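PDB 5BU6: BpsB (PgaB), Poly-beta-1,6-N-acetyl-D-glucosamine N-deacetylase from Bordetella bronchiseptica RB50, which removes acetyl groups from the N-acetylglucosamine units of poly-beta-1,6-N-acetyl-D-glucosamine as a family 4 carbohydrate esterase and is required for biofilm formation. Local coordinates for residues A[43-57]-A[92-104]. The protein carries 5 engineered substitutions. Numbering follows the deposited sequence.
Engineered in segment 92-104: A98 (natural residue Lys), A99 (natural residue Lys).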
ATOM      1  N   LEU A  43      -9.819  13.829   8.102  1.00 45.38           N
ATOM      2  CA  LEU A  43     -10.136  12.408   8.087  1.00 46.21           C
ATOM      3  C   LEU A  43     -11.554  12.153   8.604  1.00 46.23           C
ATOM      4  O   LEU A  43     -12.282  11.338   8.048  1.00 43.81           O
ATOM      5  CB  LEU A  43      -9.124  11.617   8.914  1.00 51.21           C
ATOM      6  CG  LEU A  43      -9.261  10.094   8.829  1.00 45.79           C
ATOM      7  CD1 LEU A  43      -9.124   9.595   7.401  1.00 43.84           C
ATOM      8  CD2 LEU A  43      -8.251   9.412   9.733  1.00 52.40           C
ATOM      9  N   THR A  44     -11.944  12.862   9.659  1.00 44.66           N
ATOM     10  CA  THR A  44     -13.280  12.688  10.208  1.00 52.82           C
ATOM     11  C   THR A  44     -14.327  13.054   9.167  1.00 52.92           C
ATOM     12  O   THR A  44     -15.297  12.321   8.960  1.00 48.25           O
ATOM     13  CB  THR A  44     -13.503  13.536  11.468  1.00 60.94           C
ATOM     14  OG1 THR A  44     -13.012  14.866  11.250  1.00 69.95           O
ATOM     15  CG2 THR A  44     -12.783  12.916  12.647  1.00 51.19           C
ATOM     16  N   ASP A  45     -14.106  14.179   8.499  1.00 46.59           N
ATOM     17  CA  ASP A  45     -14.997  14.630   7.440  1.00 50.94           C
ATOM     18  C   ASP A  45     -15.045  13.609   6.294  1.00 41.78           C
ATOM     19  O   ASP A  45     -16.110  13.365   5.725  1.00 45.13           O
ATOM     20  CB  ASP A  45     -14.559  16.003   6.928  1.00 63.97           C
ATOM     21  CG  ASP A  45     -15.630  16.698   6.121  1.00 90.34           C
ATOM     22  OD1 ASP A  45     -16.824  16.573   6.470  1.00 97.89           O
ATOM     23  OD2 ASP A  45     -15.275  17.376   5.133  1.00104.32           O
ATOM     24  N   LEU A  46     -13.909  13.001   5.968  1.00 39.54           N
ATOM     25  CA  LEU A  46     -13.895  11.949   4.951  1.00 48.24           C
ATOM     26  C   LEU A  46     -14.761  10.765   5.362  1.00 39.98           C
ATOM     27  O   LEU A  46     -15.500  10.224   4.543  1.00 44.67           O
ATOM     28  CB  LEU A  46     -12.484  11.450   4.667  1.00 53.21           C
ATOM     29  CG  LEU A  46     -11.585  12.310   3.784  1.00 68.21           C
ATOM     30  CD1 LEU A  46     -10.480  11.438   3.219  1.00 67.14           C
ATOM     31  CD2 LEU A  46     -12.365  13.000   2.670  1.00 74.05           C
ATOM     32  N   PHE A  47     -14.676  10.368   6.629  1.00 42.85           N
ATOM     33  CA  PHE A  47     -15.460   9.231   7.102  1.00 44.84           C
ATOM     34  C   PHE A  47     -16.944   9.564   7.109  1.00 46.44           C
ATOM     35  O   PHE A  47     -17.780   8.694   6.890  1.00 40.98           O
ATOM     36  CB  PHE A  47     -15.006   8.794   8.490  1.00 42.03           C
ATOM     37  CG  PHE A  47     -13.821   7.864   8.470  1.00 42.21           C
ATOM     38  CD1 PHE A  47     -12.909   7.907   7.431  1.00 47.40           C
ATOM     39  CD2 PHE A  47     -13.630   6.944   9.480  1.00 47.28           C
ATOM     40  CE1 PHE A  47     -11.813   7.050   7.406  1.00 50.53           C
ATOM     41  CE2 PHE A  47     -12.543   6.086   9.463  1.00 45.54           C
ATOM     42  CZ  PHE A  47     -11.633   6.139   8.428  1.00 45.59           C
ATOM     43  N   GLU A  48     -17.259  10.828   7.354  1.00 38.94           N
ATOM     44  CA  GLU A  48     -18.645  11.293   7.297  1.00 38.42           C
ATOM     45  C   GLU A  48     -19.176  11.377   5.865  1.00 44.04           C
ATOM     46  O   GLU A  48     -20.348  11.086   5.619  1.00 42.80           O
ATOM     47  CB  GLU A  48     -18.783  12.658   7.984  1.00 63.63           C
ATOM     48  CG  GLU A  48     -18.656  12.622   9.501  1.00 76.08           C
ATOM     49  CD  GLU A  48     -19.846  11.970  10.193  1.00 90.19           C
ATOM     50  OE1 GLU A  48     -19.787  11.800  11.431  1.00 90.89           O
ATOM     51  OE2 GLU A  48     -20.841  11.636   9.512  1.00 95.70           O
ATOM     52  N   TRP A  49     -18.330  11.781   4.922  1.00 44.81           N
ATOM     53  CA  TRP A  49     -18.713  11.790   3.501  1.00 45.60           C
ATOM     54  C   TRP A  49     -19.043  10.373   3.040  1.00 41.64           C
ATOM     55  O   TRP A  49     -20.067  10.140   2.392  1.00 50.70           O
ATOM     56  CB  TRP A  49     -17.588  12.371   2.635  1.00 63.93           C
ATOM     57  CG  TRP A  49     -17.778  12.251   1.124  1.00 84.82           C
ATOM     58  CD1 TRP A  49     -18.643  12.969   0.346  1.00 94.64           C
ATOM     59  CD2 TRP A  49     -17.054  11.391   0.221  1.00 79.46           C
ATOM     60  NE1 TRP A  49     -18.515  12.601  -0.976  1.00 93.69           N
ATOM     61  CE2 TRP A  49     -17.548  11.637  -1.079  1.00 84.40           C
ATOM     62  CE3 TRP A  49     -16.044  10.437   0.388  1.00 77.16           C
ATOM     63  CZ2 TRP A  49     -17.068  10.964  -2.202  1.00 79.12           C
ATOM     64  CZ3 TRP A  49     -15.567   9.768  -0.731  1.00 75.12           C
ATOM     65  CH2 TRP A  49     -16.085  10.036  -2.008  1.00 77.33           C
ATOM     66  N   ILE A  50     -18.169   9.440   3.396  1.00 41.90           N
ATOM     67  CA  ILE A  50     -18.344   8.034   3.032  1.00 40.55           C
ATOM     68  C   ILE A  50     -19.720   7.567   3.492  1.00 40.98           C
ATOM     69  O   ILE A  50     -20.496   7.041   2.706  1.00 40.96           O
ATOM     70  CB  ILE A  50     -17.245   7.157   3.643  1.00 42.47           C
ATOM     71  CG1 ILE A  50     -15.902   7.458   2.966  1.00 44.96           C
ATOM     72  CG2 ILE A  50     -17.591   5.670   3.520  1.00 43.71           C
ATOM     73  CD1 ILE A  50     -14.741   6.749   3.567  1.00 45.37           C
ATOM     74  N   ARG A  51     -20.015   7.809   4.764  1.00 39.29           N
ATOM     75  CA  ARG A  51     -21.283   7.432   5.361  1.00 39.32           C
ATOM     76  C   ARG A  51     -22.480   8.060   4.660  1.00 44.41           C
ATOM     77  O   ARG A  51     -23.383   7.350   4.221  1.00 42.24           O
ATOM     78  CB  ARG A  51     -21.291   7.816   6.839  1.00 43.05           C
ATOM     79  CG  ARG A  51     -22.494   7.311   7.596  1.00 55.02           C
ATOM     80  CD  ARG A  51     -22.551   7.903   8.996  1.00 60.28           C
ATOM     81  NE  ARG A  51     -21.943   7.029   9.992  1.00 69.98           N
ATOM     82  CZ  ARG A  51     -21.802   7.352  11.274  1.00 79.63           C
ATOM     83  NH1 ARG A  51     -21.241   6.497  12.120  1.00 87.98           N
ATOM     84  NH2 ARG A  51     -22.220   8.534  11.709  1.00 74.97           N
ATOM     85  N   VAL A  52     -22.490   9.392   4.550  1.00 41.43           N
ATOM     86  CA  VAL A  52     -23.653  10.095   4.034  1.00 44.07           C
ATOM     87  C   VAL A  52     -23.921   9.799   2.553  1.00 43.31           C
ATOM     88  O   VAL A  52     -25.071   9.814   2.131  1.00 45.18           O
ATOM     89  CB  VAL A  52     -23.524  11.643   4.244  1.00 48.70           C
ATOM     90  CG1 VAL A  52     -22.519  12.255   3.291  1.00 55.29           C
ATOM     91  CG2 VAL A  52     -24.860  12.308   4.081  1.00 51.84           C
ATOM     92  N   LYS A  53     -22.876   9.506   1.776  1.00 42.34           N
ATOM     93  CA  LYS A  53     -23.045   9.201   0.347  1.00 46.75           C
ATOM     94  C   LYS A  53     -23.481   7.749   0.139  1.00 52.02           C
ATOM     95  O   LYS A  53     -23.693   7.307  -0.983  1.00 53.30           O
ATOM     96  CB  LYS A  53     -21.750   9.457  -0.431  1.00 43.21           C
ATOM     97  CG  LYS A  53     -21.330  10.925  -0.503  1.00 46.29           C
ATOM     98  CD  LYS A  53     -22.228  11.725  -1.396  1.00 50.28           C
ATOM     99  CE  LYS A  53     -21.800  13.187  -1.425  1.00 49.91           C
ATOM    100  NZ  LYS A  53     -22.774  14.001  -2.167  1.00 48.69           N
ATOM    101  N   GLY A  54     -23.594   7.007   1.228  1.00 48.35           N
ATOM    102  CA  GLY A  54     -24.073   5.645   1.150  1.00 43.15           C
ATOM    103  C   GLY A  54     -23.033   4.599   0.796  1.00 45.44           C
ATOM    104  O   GLY A  54     -23.409   3.484   0.420  1.00 42.82           O
ATOM    105  N   PHE A  55     -21.739   4.919   0.912  1.00 37.02           N
ATOM    106  CA  PHE A  55     -20.726   3.918   0.613  1.00 37.17           C
ATOM    107  C   PHE A  55     -20.715   2.909   1.733  1.00 41.95           C
ATOM    108  O   PHE A  55     -21.056   3.238   2.866  1.00 41.36           O
ATOM    109  CB  PHE A  55     -19.330   4.534   0.433  1.00 38.68           C
ATOM    110  CG  PHE A  55     -19.178   5.326  -0.835  1.00 44.97           C
ATOM    111  CD1 PHE A  55     -19.073   4.681  -2.061  1.00 50.37           C
ATOM    112  CD2 PHE A  55     -19.129   6.710  -0.805  1.00 46.11           C
ATOM    113  CE1 PHE A  55     -18.936   5.408  -3.237  1.00 56.67           C
ATOM    114  CE2 PHE A  55     -18.989   7.442  -1.973  1.00 51.16           C
ATOM    115  CZ  PHE A  55     -18.888   6.789  -3.191  1.00 56.81           C
ATOM    116  N   ASN A  56     -20.346   1.673   1.403  1.00 36.76           N
ATOM    117  CA  ASN A  56     -20.203   0.610   2.389  1.00 37.17           C
ATOM    118  C   ASN A  56     -18.787   0.066   2.389  1.00 34.57           C
ATOM    119  O   ASN A  56     -18.439  -0.751   1.546  1.00 37.11           O
ATOM    120  CB  ASN A  56     -21.204  -0.519   2.103  1.00 37.37           C
ATOM    121  CG  ASN A  56     -22.616  -0.134   2.437  1.00 40.60           C
ATOM    122  OD1 ASN A  56     -22.932   0.153   3.592  1.00 45.62           O
ATOM    123  ND2 ASN A  56     -23.484  -0.127   1.435  1.00 42.84           N
ATOM    124  N   PRO A  57     -17.946   0.546   3.316  1.00 32.16           N
ATOM    125  CA  PRO A  57     -16.580   0.031   3.388  1.00 32.24           C
ATOM    126  C   PRO A  57     -16.540  -1.480   3.638  1.00 38.17           C
ATOM    127  O   PRO A  57     -17.255  -1.992   4.491  1.00 32.84           O
ATOM    128  CB  PRO A  57     -15.970   0.816   4.551  1.00 30.97           C
ATOM    129  CG  PRO A  57     -16.769   2.138   4.538  1.00 31.13           C
ATOM    130  CD  PRO A  57     -18.166   1.683   4.224  1.00 36.46           C
ATOM    131  N   LYS A  92      -4.598   7.835  15.283  1.00 40.28           N
ATOM    132  CA  LYS A  92      -5.692   8.658  14.760  1.00 45.86           C
ATOM    133  C   LYS A  92      -6.665   7.891  13.861  1.00 43.63           C
ATOM    134  O   LYS A  92      -7.884   8.041  13.998  1.00 39.16           O
ATOM    135  CB  LYS A  92      -5.136   9.862  13.997  1.00 41.77           C
ATOM    136  CG  LYS A  92      -4.201  10.732  14.835  1.00 49.41           C
ATOM    137  CD  LYS A  92      -4.912  11.344  16.038  1.00 63.45           C
ATOM    138  CE  LYS A  92      -5.395  12.758  15.753  1.00 71.95           C
ATOM    139  NZ  LYS A  92      -5.762  13.509  16.998  1.00 75.21           N
ATOM    140  N   VAL A  93      -6.135   7.087  12.945  1.00 43.32           N
ATOM    141  CA  VAL A  93      -6.985   6.392  11.989  1.00 33.12           C
ATOM    142  C   VAL A  93      -7.697   5.217  12.647  1.00 36.35           C
ATOM    143  O   VAL A  93      -8.908   5.067  12.513  1.00 36.72           O
ATOM    144  CB  VAL A  93      -6.196   5.866  10.763  1.00 35.62           C
ATOM    145  CG1 VAL A  93      -7.127   5.097   9.832  1.00 36.70           C
ATOM    146  CG2 VAL A  93      -5.538   7.004  10.004  1.00 39.27           C
ATOM    147  N   PHE A  94      -6.936   4.405  13.375  1.00 32.86           N
ATOM    148  CA  PHE A  94      -7.451   3.190  14.016  1.00 34.50           C
ATOM    149  C   PHE A  94      -8.708   3.445  14.891  1.00 36.61           C
ATOM    150  O   PHE A  94      -9.713   2.752  14.731  1.00 34.99           O
ATOM    151  CB  PHE A  94      -6.316   2.534  14.823  1.00 36.92           C
ATOM    152  CG  PHE A  94      -6.674   1.206  15.444  1.00 39.47           C
ATOM    153  CD1 PHE A  94      -7.468   0.291  14.770  1.00 45.25           C
ATOM    154  CD2 PHE A  94      -6.169   0.856  16.694  1.00 40.60           C
ATOM    155  CE1 PHE A  94      -7.791  -0.938  15.345  1.00 43.71           C
ATOM    156  CE2 PHE A  94      -6.477  -0.372  17.270  1.00 44.00           C
ATOM    157  CZ  PHE A  94      -7.294  -1.272  16.588  1.00 41.52           C
ATOM    158  N   PRO A  95      -8.680   4.458  15.783  1.00 38.65           N
ATOM    159  CA  PRO A  95      -9.898   4.654  16.585  1.00 35.58           C
ATOM    160  C   PRO A  95     -11.074   5.196  15.782  1.00 41.14           C
ATOM    161  O   PRO A  95     -12.208   5.010  16.200  1.00 39.10           O
ATOM    162  CB  PRO A  95      -9.463   5.656  17.669  1.00 38.88           C
ATOM    163  CG  PRO A  95      -8.223   6.267  17.173  1.00 40.94           C
ATOM    164  CD  PRO A  95      -7.566   5.303  16.260  1.00 38.92           C
ATOM    165  N   LEU A  96     -10.827   5.834  14.644  1.00 38.11           N
ATOM    166  CA  LEU A  96     -11.930   6.222  13.781  1.00 39.90           C
ATOM    167  C   LEU A  96     -12.503   4.996  13.070  1.00 35.33           C
ATOM    168  O   LEU A  96     -13.712   4.868  12.918  1.00 41.26           O
ATOM    169  CB  LEU A  96     -11.488   7.270  12.763  1.00 44.56           C
ATOM    170  CG  LEU A  96     -11.545   8.735  13.202  1.00 51.40           C
ATOM    171  CD1 LEU A  96     -11.103   9.630  12.059  1.00 51.59           C
ATOM    172  CD2 LEU A  96     -12.942   9.118  13.667  1.00 50.79           C
ATOM    173  N   LEU A  97     -11.637   4.100  12.620  1.00 35.43           N
ATOM    174  CA  LEU A  97     -12.108   2.855  12.032  1.00 37.25           C
ATOM    175  C   LEU A  97     -13.005   2.114  13.017  1.00 39.39           C
ATOM    176  O   LEU A  97     -14.065   1.616  12.651  1.00 38.81           O
ATOM    177  CB  LEU A  97     -10.932   1.980  11.632  1.00 36.86           C
ATOM    178  CG  LEU A  97     -10.092   2.528  10.481  1.00 37.41           C
ATOM    179  CD1 LEU A  97      -8.933   1.604  10.228  1.00 33.95           C
ATOM    180  CD2 LEU A  97     -10.932   2.679   9.212  1.00 31.98           C
ATOM    181  N   ALA A  98     -12.583   2.063  14.275  1.00 40.34           N
ATOM    182  CA  ALA A  98     -13.373   1.408  15.315  1.00 43.60           C
ATOM    183  C   ALA A  98     -14.710   2.104  15.540  1.00 45.90           C
ATOM    184  O   ALA A  98     -15.749   1.453  15.640  1.00 43.42           O
ATOM    185  CB  ALA A  98     -12.585   1.347  16.612  1.00 38.53           C
ATOM    186  N   ALA A  99     -14.682   3.432  15.622  1.00 39.81           N
ATOM    187  CA  ALA A  99     -15.880   4.206  15.903  1.00 43.06           C
ATOM    188  C   ALA A  99     -16.927   4.094  14.794  1.00 42.35           C
ATOM    189  O   ALA A  99     -18.116   4.067  15.072  1.00 43.06           O
ATOM    190  CB  ALA A  99     -15.515   5.668  16.135  1.00 45.14           C
ATOM    191  N   PHE A 100     -16.483   4.032  13.542  1.00 42.34           N
ATOM    192  CA  PHE A 100     -17.404   3.894  12.412  1.00 42.14           C
ATOM    193  C   PHE A 100     -17.653   2.430  12.051  1.00 47.76           C
ATOM    194  O   PHE A 100     -18.511   2.131  11.223  1.00 41.04           O
ATOM    195  CB  PHE A 100     -16.853   4.631  11.185  1.00 38.22           C
ATOM    196  CG  PHE A 100     -17.070   6.122  11.218  1.00 42.11           C
ATOM    197  CD1 PHE A 100     -16.240   6.942  11.967  1.00 42.00           C
ATOM    198  CD2 PHE A 100     -18.096   6.702  10.480  1.00 46.18           C
ATOM    199  CE1 PHE A 100     -16.450   8.328  12.003  1.00 43.62           C
ATOM    200  CE2 PHE A 100     -18.301   8.082  10.504  1.00 50.10           C
ATOM    201  CZ  PHE A 100     -17.472   8.891  11.265  1.00 49.14           C
ATOM    202  N   ASN A 101     -16.883   1.535  12.675  1.00 42.02           N
ATOM    203  CA  ASN A 101     -16.859   0.110  12.360  1.00 46.98           C
ATOM    204  C   ASN A 101     -16.536  -0.170  10.897  1.00 40.98           C
ATOM    205  O   ASN A 101     -17.154  -1.016  10.268  1.00 41.70           O
ATOM    206  CB  ASN A 101     -18.187  -0.561  12.729  1.00 48.32           C
ATOM    207  CG  ASN A 101     -18.050  -2.068  12.845  1.00 55.92           C
ATOM    208  OD1 ASN A 101     -17.068  -2.568  13.397  1.00 59.94           O
ATOM    209  ND2 ASN A 101     -19.012  -2.798  12.297  1.00 52.16           N
ATOM    210  N   TYR A 102     -15.558   0.551  10.360  1.00 33.62           N
ATOM    211  CA  TYR A 102     -15.086   0.333   8.999  1.00 32.96           C
ATOM    212  C   TYR A 102     -13.815  -0.517   8.978  1.00 38.26           C
ATOM    213  O   TYR A 102     -12.869  -0.210   9.704  1.00 36.42           O
ATOM    214  CB  TYR A 102     -14.762   1.648   8.324  1.00 32.26           C
ATOM    215  CG  TYR A 102     -15.904   2.592   8.059  1.00 35.68           C
ATOM    216  CD1 TYR A 102     -17.225   2.153   8.006  1.00 39.72           C
ATOM    217  CD2 TYR A 102     -15.640   3.926   7.792  1.00 41.64           C
ATOM    218  CE1 TYR A 102     -18.250   3.043   7.717  1.00 47.06           C
ATOM    219  CE2 TYR A 102     -16.653   4.813   7.516  1.00 43.99           C
ATOM    220  CZ  TYR A 102     -17.944   4.374   7.476  1.00 44.19           C
ATOM    221  OH  TYR A 102     -18.915   5.302   7.178  1.00 44.50           O
ATOM    222  N   PRO A 103     -13.766  -1.549   8.120  1.00 32.44           N
ATOM    223  CA  PRO A 103     -12.482  -2.228   7.906  1.00 32.16           C
ATOM    224  C   PRO A 103     -11.520  -1.390   7.065  1.00 33.59           C
ATOM    225  O   PRO A 103     -11.942  -0.453   6.395  1.00 28.19           O
ATOM    226  CB  PRO A 103     -12.870  -3.513   7.157  1.00 32.86           C
ATOM    227  CG  PRO A 103     -14.168  -3.189   6.498  1.00 36.23           C
ATOM    228  CD  PRO A 103     -14.874  -2.194   7.381  1.00 32.80           C
ATOM    229  N   ALA A 104     -10.245  -1.764   7.073  1.00 32.61           N
ATOM    230  CA  ALA A 104      -9.245  -1.119   6.238  1.00 34.15           C
ATOM    231  C   ALA A 104      -8.075  -2.061   5.955  1.00 34.66           C
ATOM    232  O   ALA A 104      -7.922  -3.079   6.618  1.00 34.46           O
ATOM    233  CB  ALA A 104      -8.748   0.147   6.904  1.00 30.50           C
TER
HETATM  234  O   HOH W   1     -20.741   3.737  10.221  1.00 58.80           O
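F47 and F100 meet edge-to-face between helix 43-52 and the end of helix 88-100, which run the same way, 27° apart, the axes of the two segments passing at 11.1 Å. The F47 ring stands perpendicular to the F100 ring, its edge directed at the F100 face, and its own CB sits over that face, 3.8 Å from the centroid. With CG anti to the carbonyl carbon (chi1 -84°), F47 reaches between the helices, where its CZ touches L97 CD2 at 3.6 Å. Y102 completes the aromatic cluster: its CD2 lies over one face of F47, the ring planes inclined at 55°. P57 CG covers one face of Y102, 3.5 Å from the ring centroid in a CH-pi contact, while F100 CB covers the opposite one. R51, bent at chi3, turns one guanidinium face to the rim of F100, whose CE2 lies over its centre; a water bonded to F100 O links weakly to NH1. At the start of helix 43-52, L96 CD1 fits between L43 CD2 and T44 CG2, 3.7 Å from each. On the sheet side, I50 and V93 rest on strand 77-83 of the deacetylase domain's parallel sheet. Without direct hydrogen bonds, aromatic and aliphatic packing joins both helices, and strand 56-57 to the turn after helix 88-100.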